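Local coordinates for protein dihydrodipicolinate synthase (Bacillus clausii KSM-K16, PDB 3E96) that probably catalyses the condensation of pyruvate with aspartate semialdehyde to give 4-hydroxy-tetrahydrodipicolinate, an early step of lysine biosynthesis, at residues 57-62 with 88-93; 165-170 with 190-195; 252-257 with 287-292. One frame throughout, in Å; residues are numbered along the deposited sequence.

Contact 1. Residues 57-62 with 88-93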
# COMPACT_ATOMS: atom_id res chain seq x y z
N SER B 57 11.50 4.42 -7.86
CA SER B 57 10.95 4.83 -9.16
C SER B 57 9.52 5.35 -9.00
O SER B 57 8.88 5.73 -9.98
CB SER B 57 10.90 3.63 -10.11
OG SER B 57 12.07 2.84 -10.02
N GLU B 58 9.02 5.33 -7.76
CA GLU B 58 7.66 5.76 -7.45
C GLU B 58 6.64 4.91 -8.22
O GLU B 58 5.68 5.41 -8.80
CB GLU B 58 7.47 7.24 -7.75
CG GLU B 58 8.23 8.14 -6.78
CD GLU B 58 8.11 9.61 -7.12
OE1 GLU B 58 7.11 10.24 -6.73
OE2 GLU B 58 9.03 10.13 -7.80
N PHE B 59 6.88 3.60 -8.19
CA PHE B 59 6.03 2.62 -8.85
C PHE B 59 4.53 2.82 -8.62
O PHE B 59 3.74 2.83 -9.57
CB PHE B 59 6.44 1.22 -8.36
CG PHE B 59 5.53 0.12 -8.81
CD1 PHE B 59 5.41 -0.20 -10.15
CD2 PHE B 59 4.81 -0.62 -7.88
CE1 PHE B 59 4.60 -1.25 -10.57
CE2 PHE B 59 3.99 -1.67 -8.28
CZ PHE B 59 3.89 -1.98 -9.63
N TYR B 60 4.13 3.00 -7.36
CA TYR B 60 2.72 3.17 -7.05
C TYR B 60 2.08 4.46 -7.54
O TYR B 60 0.86 4.61 -7.50
CB TYR B 60 2.51 2.99 -5.54
CG TYR B 60 2.76 1.56 -5.11
CD1 TYR B 60 1.97 0.53 -5.60
CD2 TYR B 60 3.81 1.24 -4.26
CE1 TYR B 60 2.21 -0.80 -5.25
CE2 TYR B 60 4.07 -0.08 -3.90
CZ TYR B 60 3.26 -1.09 -4.40
OH TYR B 60 3.49 -2.40 -4.04
N ALA B 61 2.91 5.39 -8.01
CA ALA B 61 2.39 6.66 -8.54
C ALA B 61 2.23 6.55 -10.06
O ALA B 61 1.80 7.49 -10.72
CB ALA B 61 3.35 7.80 -8.20
N LEU B 62 2.57 5.38 -10.61
CA LEU B 62 2.46 5.15 -12.04
C LEU B 62 1.20 4.36 -12.38
O LEU B 62 0.75 3.53 -11.59
CB LEU B 62 3.66 4.35 -12.56
CG LEU B 62 5.09 4.84 -12.27
CD1 LEU B 62 6.08 3.79 -12.76
CD2 LEU B 62 5.34 6.18 -12.95
N ILE B 88 7.04 -5.49 -10.00
CA ILE B 88 5.63 -5.79 -10.27
C ILE B 88 4.89 -5.88 -8.94
O ILE B 88 5.51 -5.99 -7.88
CB ILE B 88 5.47 -7.12 -11.06
CG1 ILE B 88 5.98 -8.31 -10.24
CG2 ILE B 88 6.23 -7.05 -12.38
CD1 ILE B 88 5.78 -9.66 -10.93
N GLY B 89 3.56 -5.82 -8.99
CA GLY B 89 2.79 -5.88 -7.76
C GLY B 89 1.28 -5.86 -7.97
O GLY B 89 0.81 -6.18 -9.06
N TYR B 90 0.55 -5.49 -6.92
CA TYR B 90 -0.91 -5.41 -6.91
C TYR B 90 -1.57 -6.79 -6.80
O TYR B 90 -0.94 -7.73 -6.33
CB TYR B 90 -1.41 -4.69 -8.17
CG TYR B 90 -0.91 -3.27 -8.29
CD1 TYR B 90 -1.26 -2.31 -7.34
CD2 TYR B 90 -0.10 -2.87 -9.36
CE1 TYR B 90 -0.81 -0.99 -7.44
CE2 TYR B 90 0.35 -1.56 -9.48
CZ TYR B 90 -0.01 -0.62 -8.52
OH TYR B 90 0.42 0.68 -8.63
N ALA B 91 -2.83 -6.90 -7.21
CA ALA B 91 -3.54 -8.17 -7.15
C ALA B 91 -2.73 -9.22 -7.92
O ALA B 91 -2.05 -8.88 -8.89
CB ALA B 91 -4.94 -8.03 -7.74
N THR B 92 -2.82 -10.48 -7.52
CA THR B 92 -2.06 -11.53 -8.20
C THR B 92 -2.20 -11.53 -9.72
O THR B 92 -1.21 -11.62 -10.44
CB THR B 92 -2.40 -12.94 -7.66
OG1 THR B 92 -3.78 -13.24 -7.90
CG2 THR B 92 -2.13 -13.01 -6.17
N SER B 93 -3.43 -11.41 -10.23
CA SER B 93 -3.63 -11.40 -11.67
C SER B 93 -2.92 -10.21 -12.30
O SER B 93 -2.33 -10.32 -13.38
CB SER B 93 -5.13 -11.34 -12.01
OG SER B 93 -5.69 -10.11 -11.58
O HOH W 1 1.92 1.25 -10.88
O HOH W 2 1.78 -4.57 -4.47
O HOH W 3 -0.94 2.84 -6.77
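The ring of Tyr90 packs against both Phe59 and Tyr60, and each neighbour meets it in its own way. Phe59, its CG anti to the backbone N (chi1 172°) and beside the carbonyl carbon, comes tip to tip, its CZ 3.6 Å from Tyr90 CE2, the two planes inclined by 35°. Tyr60 instead slides past in the opposite direction and turns its edge toward the Tyr90 face in an offset edge-to-face pair (planes at 84°), with Tyr60 CD1 3.4 Å from Tyr90 OH. Within the loop, Phe59 CD2 lies over the centre of the Tyr60 ring, which completes a three-ring cluster. No direct hydrogen bond crosses the contact; water does that work. Tyr90 OH donates to one water (2.8 Å to its oxygen), which in turn donates to Phe59 O and Leu62 O, while a second water donates to Tyr60 O and, at 3.2 Å, to Tyr90 OH. A third joins Tyr60 OH to Tyr90 N. An alanine in place of Tyr90 would probably leave the tip of Phe59 and the edge of Tyr60 without their ring partner and the first water without its donor. Farther out, Phe59 stacks on His113, Leu98 of helix 92-105 packs against both Phe59 and Tyr90, and Tyr90 of the second subunit meets this Tyr90 with ring planes nearly perpendicular. The cluster thus ties together the loops that follow strands 49-50 and 83-88, neighbours in the barrel, and exemplifies an aromatic cluster at the C-terminal ends of TIM-barrel strands, here set against a subunit interface.

Contact 2. Residues 165-170 with 190-195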
# COMPACT_ATOMS: atom_id res chain seq x y z
N GLY B 165 16.24 -14.64 -5.68
CA GLY B 165 16.76 -13.73 -4.69
C GLY B 165 15.70 -13.11 -3.80
O GLY B 165 14.51 -13.12 -4.10
N VAL B 166 16.16 -12.58 -2.67
CA VAL B 166 15.28 -11.94 -1.72
C VAL B 166 15.87 -10.61 -1.31
O VAL B 166 17.03 -10.54 -0.89
CB VAL B 166 15.10 -12.79 -0.44
CG1 VAL B 166 14.32 -12.01 0.60
CG2 VAL B 166 14.40 -14.10 -0.77
N LYS B 167 15.09 -9.54 -1.45
CA LYS B 167 15.55 -8.23 -1.01
C LYS B 167 14.94 -8.15 0.37
O LYS B 167 13.76 -7.83 0.53
CB LYS B 167 15.01 -7.13 -1.93
CG LYS B 167 15.74 -7.08 -3.27
CD LYS B 167 15.28 -5.92 -4.14
CE LYS B 167 16.15 -5.81 -5.38
NZ LYS B 167 15.74 -4.66 -6.23
N TYR B 168 15.73 -8.50 1.38
CA TYR B 168 15.28 -8.49 2.77
C TYR B 168 15.28 -7.05 3.24
O TYR B 168 16.33 -6.41 3.27
CB TYR B 168 16.22 -9.34 3.62
CG TYR B 168 15.58 -9.79 4.91
CD1 TYR B 168 14.70 -10.87 4.94
CD2 TYR B 168 15.83 -9.11 6.10
CE1 TYR B 168 14.09 -11.27 6.12
CE2 TYR B 168 15.22 -9.49 7.28
CZ TYR B 168 14.35 -10.57 7.30
OH TYR B 168 13.75 -10.94 8.48
N ALA B 169 14.11 -6.55 3.62
CA ALA B 169 13.99 -5.16 4.03
C ALA B 169 13.48 -4.91 5.44
O ALA B 169 12.87 -3.88 5.71
CB ALA B 169 13.12 -4.42 3.01
N ILE B 170 13.72 -5.88 6.32
CA ILE B 170 13.34 -5.75 7.72
C ILE B 170 14.69 -5.53 8.40
O ILE B 170 15.55 -6.41 8.36
CB ILE B 170 12.69 -7.03 8.26
CG1 ILE B 170 11.42 -7.34 7.45
CG2 ILE B 170 12.35 -6.87 9.74
CD1 ILE B 170 10.73 -8.64 7.85
N ALA B 190 19.99 -15.32 -3.72
CA ALA B 190 20.86 -14.15 -3.62
C ALA B 190 20.25 -13.33 -2.48
O ALA B 190 19.10 -12.91 -2.56
CB ALA B 190 20.83 -13.35 -4.91
N TRP B 191 21.01 -13.11 -1.41
CA TRP B 191 20.51 -12.33 -0.29
C TRP B 191 20.92 -10.88 -0.46
O TRP B 191 22.11 -10.55 -0.39
CB TRP B 191 21.03 -12.88 1.03
CG TRP B 191 20.39 -14.18 1.41
CD1 TRP B 191 20.96 -15.42 1.36
CD2 TRP B 191 19.05 -14.36 1.87
NE1 TRP B 191 20.04 -16.37 1.76
CE2 TRP B 191 18.86 -15.74 2.08
CE3 TRP B 191 17.98 -13.49 2.13
CZ2 TRP B 191 17.65 -16.28 2.54
CZ3 TRP B 191 16.77 -14.02 2.58
CH2 TRP B 191 16.62 -15.40 2.79
N ILE B 192 19.93 -10.01 -0.67
CA ILE B 192 20.17 -8.59 -0.90
C ILE B 192 19.63 -7.69 0.21
O ILE B 192 18.48 -7.84 0.63
CB ILE B 192 19.51 -8.16 -2.24
CG1 ILE B 192 20.09 -9.00 -3.38
CG2 ILE B 192 19.73 -6.67 -2.50
CD1 ILE B 192 19.26 -8.94 -4.66
N CYS B 193 20.45 -6.75 0.68
CA CYS B 193 19.98 -5.82 1.70
C CYS B 193 19.07 -4.83 0.97
O CYS B 193 19.53 -4.05 0.15
CB CYS B 193 21.16 -5.06 2.32
SG CYS B 193 20.63 -3.70 3.38
N GLY B 194 17.78 -4.88 1.28
CA GLY B 194 16.83 -3.99 0.61
C GLY B 194 16.69 -2.62 1.22
O GLY B 194 15.84 -1.84 0.78
N THR B 195 17.51 -2.30 2.22
CA THR B 195 17.43 -1.00 2.88
C THR B 195 18.59 -0.04 2.62
O THR B 195 18.80 0.92 3.37
CB THR B 195 17.20 -1.19 4.39
OG1 THR B 195 18.13 -2.14 4.91
CG2 THR B 195 15.77 -1.70 4.65
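Val166 and Trp191 lie side by side and point the same way, out of the barrel, and the tightest side-chain packing of this strand pair is theirs. Val166 CB stands 3.7 Å from Trp191 CZ3, and CG1, anti to the backbone N (chi1 172°), comes up against the same ring atom. Tyr168 follows on this face at a looser distance, its CD1 4.4 Å from Trp191 CZ3; its hydroxyl is engaged by Asp151. Beneath them the backbones are closely joined. Val166 N donates to Ala190 O and Ile192 N to Val166 O, both at 3.0 Å. Tyr168 N reaches Ile192 O at 2.9 Å through a more bent N-H (137°), and the same oxygen receives a CA-H contact from Lys167. This is the parallel pairing of a beta-alpha-beta unit, strands 163-168 and 190-193 joined through helix 173-180, in the closed eight-stranded barrel of the TIM fold. Val179 and Val180 of that helix back the indole. Toward the barrel interior Lys167 and Ile192 run alongside each other, Lys167 CG to Ile192 CB 4.1 Å; beyond CG the lysine chain is extended and leads away from Ile192, consistent with its predicted role of forming the Schiff base with the substrate. Past the strand ends Gly194 N bonds Tyr168 O at 2.9 Å, 47° above the carbonyl plane, and Gly194 O accepts a hydrogen bond from the OH of Tyr143, predicted to be catalytic. The looser side is that of the partly exposed Ala169 and Thr195: Thr195 CG2 lies 3.8 Å from Ala169 O and merely brushes Ala169 CB, with Thr195 OG1 turned to Asn171.

Contact 3. Residues 252-257 with 287-292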
# COMPACT_ATOMS: atom_id res chain seq x y z
N ARG B 252 16.76 11.26 3.74
CA ARG B 252 15.76 10.62 2.88
C ARG B 252 14.72 9.91 3.75
O ARG B 252 13.55 9.81 3.37
CB ARG B 252 16.43 9.56 1.99
CG ARG B 252 17.33 10.10 0.89
CD ARG B 252 17.94 8.95 0.10
NE ARG B 252 16.91 8.15 -0.56
CZ ARG B 252 17.13 6.94 -1.07
NH1 ARG B 252 18.33 6.39 -1.00
NH2 ARG B 252 16.14 6.28 -1.68
N GLY B 253 15.16 9.42 4.90
CA GLY B 253 14.27 8.70 5.79
C GLY B 253 13.32 9.54 6.64
O GLY B 253 12.46 8.98 7.33
N LYS B 254 13.45 10.86 6.59
CA LYS B 254 12.57 11.72 7.38
C LYS B 254 11.08 11.53 7.06
O LYS B 254 10.71 11.21 5.93
CB LYS B 254 12.92 13.21 7.17
CG LYS B 254 14.23 13.63 7.82
CD LYS B 254 14.43 15.15 7.76
CE LYS B 254 13.43 15.89 8.64
NZ LYS B 254 13.69 17.37 8.68
N TYR B 255 10.25 11.74 8.08
CA TYR B 255 8.80 11.61 7.95
C TYR B 255 8.41 10.19 7.57
O TYR B 255 7.63 9.98 6.64
CB TYR B 255 8.27 12.59 6.89
CG TYR B 255 8.91 13.96 6.95
CD1 TYR B 255 8.86 14.72 8.12
CD2 TYR B 255 9.60 14.47 5.86
CE1 TYR B 255 9.49 15.96 8.19
CE2 TYR B 255 10.24 15.70 5.92
CZ TYR B 255 10.19 16.44 7.09
OH TYR B 255 10.84 17.65 7.16
N ASN B 256 8.96 9.21 8.28
CA ASN B 256 8.65 7.81 8.01
C ASN B 256 8.90 7.47 6.54
O ASN B 256 8.08 6.81 5.90
CB ASN B 256 7.18 7.52 8.36
CG ASN B 256 6.87 6.04 8.40
OD1 ASN B 256 5.71 5.63 8.30
ND2 ASN B 256 7.90 5.22 8.55
N GLN B 257 10.04 7.93 6.02
CA GLN B 257 10.44 7.67 4.64
C GLN B 257 9.73 8.53 3.60
O GLN B 257 9.91 8.32 2.40
CB GLN B 257 10.25 6.19 4.29
CG GLN B 257 11.16 5.25 5.05
CD GLN B 257 12.48 5.03 4.35
OE1 GLN B 257 13.24 5.97 4.08
NE2 GLN B 257 12.78 3.77 4.03
N ASN B 287 11.53 24.59 3.10
CA ASN B 287 12.75 25.38 3.00
C ASN B 287 13.79 24.79 3.95
O ASN B 287 14.98 24.73 3.63
CB ASN B 287 12.48 26.84 3.37
CG ASN B 287 11.51 27.51 2.42
OD1 ASN B 287 11.63 27.38 1.20
ND2 ASN B 287 10.55 28.25 2.97
N GLU B 288 13.33 24.33 5.11
CA GLU B 288 14.22 23.72 6.09
C GLU B 288 14.97 22.54 5.49
O GLU B 288 16.19 22.45 5.60
CB GLU B 288 13.43 23.24 7.31
CG GLU B 288 14.29 22.51 8.33
CD GLU B 288 13.47 21.86 9.43
OE1 GLU B 288 14.08 21.25 10.34
OE2 GLU B 288 12.22 21.95 9.38
N ASP B 289 14.24 21.62 4.87
CA ASP B 289 14.86 20.44 4.28
C ASP B 289 15.71 20.78 3.05
O ASP B 289 16.72 20.12 2.79
CB ASP B 289 13.80 19.39 3.93
CG ASP B 289 13.26 18.68 5.16
OD1 ASP B 289 13.82 18.88 6.26
OD2 ASP B 289 12.29 17.90 5.03
N LYS B 290 15.32 21.80 2.29
CA LYS B 290 16.10 22.21 1.12
C LYS B 290 17.48 22.66 1.61
O LYS B 290 18.50 22.39 0.97
CB LYS B 290 15.41 23.36 0.39
CG LYS B 290 14.29 22.94 -0.56
CD LYS B 290 13.52 24.15 -1.07
CE LYS B 290 12.73 23.82 -2.33
NZ LYS B 290 11.86 22.62 -2.18
N GLN B 291 17.50 23.33 2.76
CA GLN B 291 18.75 23.80 3.34
C GLN B 291 19.60 22.62 3.81
O GLN B 291 20.82 22.62 3.67
CB GLN B 291 18.47 24.73 4.53
CG GLN B 291 19.70 25.39 5.13
CD GLN B 291 20.29 26.45 4.22
OE1 GLN B 291 20.68 26.18 3.08
NE2 GLN B 291 20.36 27.68 4.72
N LEU B 292 18.95 21.60 4.37
CA LEU B 292 19.67 20.42 4.83
C LEU B 292 20.29 19.67 3.65
O LEU B 292 21.38 19.12 3.77
CB LEU B 292 18.73 19.49 5.61
CG LEU B 292 18.19 20.02 6.93
CD1 LEU B 292 17.18 19.03 7.51
CD2 LEU B 292 19.34 20.25 7.90
O HOH W 4 10.80 20.68 7.60
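Tyr255 OH is gripped by three partners at once, and the shortest of its bonds crosses the contact: the hydroxyl donates to Asp289 OD2 at 2.6 Å. It is approached in turn by Lys254 NZ, in a weak hydrogen bond of 3.2 Å, and by a water at 3.1 Å that also donates to Glu288 OE2. Tyr255 and Asp289 reach toward each other tip to tip. OD2 lies near the plane of the tyrosine ring at its edge, and the hydroxyl meets it on the syn side, 26° out of the carboxylate plane. The second carboxylate oxygen is taken by Lys254, whose NZ forms a salt bridge with Asp289 OD1 (2.9 Å) through the syn lone pair. A bend in the lysine chain swings CE to one side (chi3 69°), and farther back Lys254 CB lies 3.8 Å above the Tyr255 ring plane, offset toward the rim. Glu288 OE1 is the more distant charge, 4.2 Å from Lys254 NZ, and probably adds to the attraction without bridging. Leu292 CD1 borders the ammonium group at 4.0 Å, measured to Lys254 NZ.

Behind this first shell, Asn259 ND2 hydrogen-bonds Asp289 OD2, so that oxygen has a second partner, while Ser286 OG bonds the backbone N of Asp289. The contact is one of surface polar packing: a lysine-tyrosine pair fastens the loop between helices 235-252 and 262-270 to the opening turns of helix 287-299, within the C-terminal helical region that follows the barrel in this family.

The three contacts follow one another along the chain and none touches another. Contact 1 lies in loops at the strand ends of the barrel and contact 2 mainly in its sheet, their centres 19 Å apart and their nearest atoms about 9 Å, and both come near the predicted catalytic Tyr143: the side chain of Tyr60 lies about 8 Å from that of Tyr143, the side chain of Ala169 about 4 Å. Contact 2 itself carries the predicted Schiff-base Lys167, whose side chain is about 9 Å from that of Thr56, the predicted pyruvate binder. Contact 3, centred 25 Å from each of the others, stands away from these sites. Contacts 1 and 3 also reach the second subunit, which contact 2 does not.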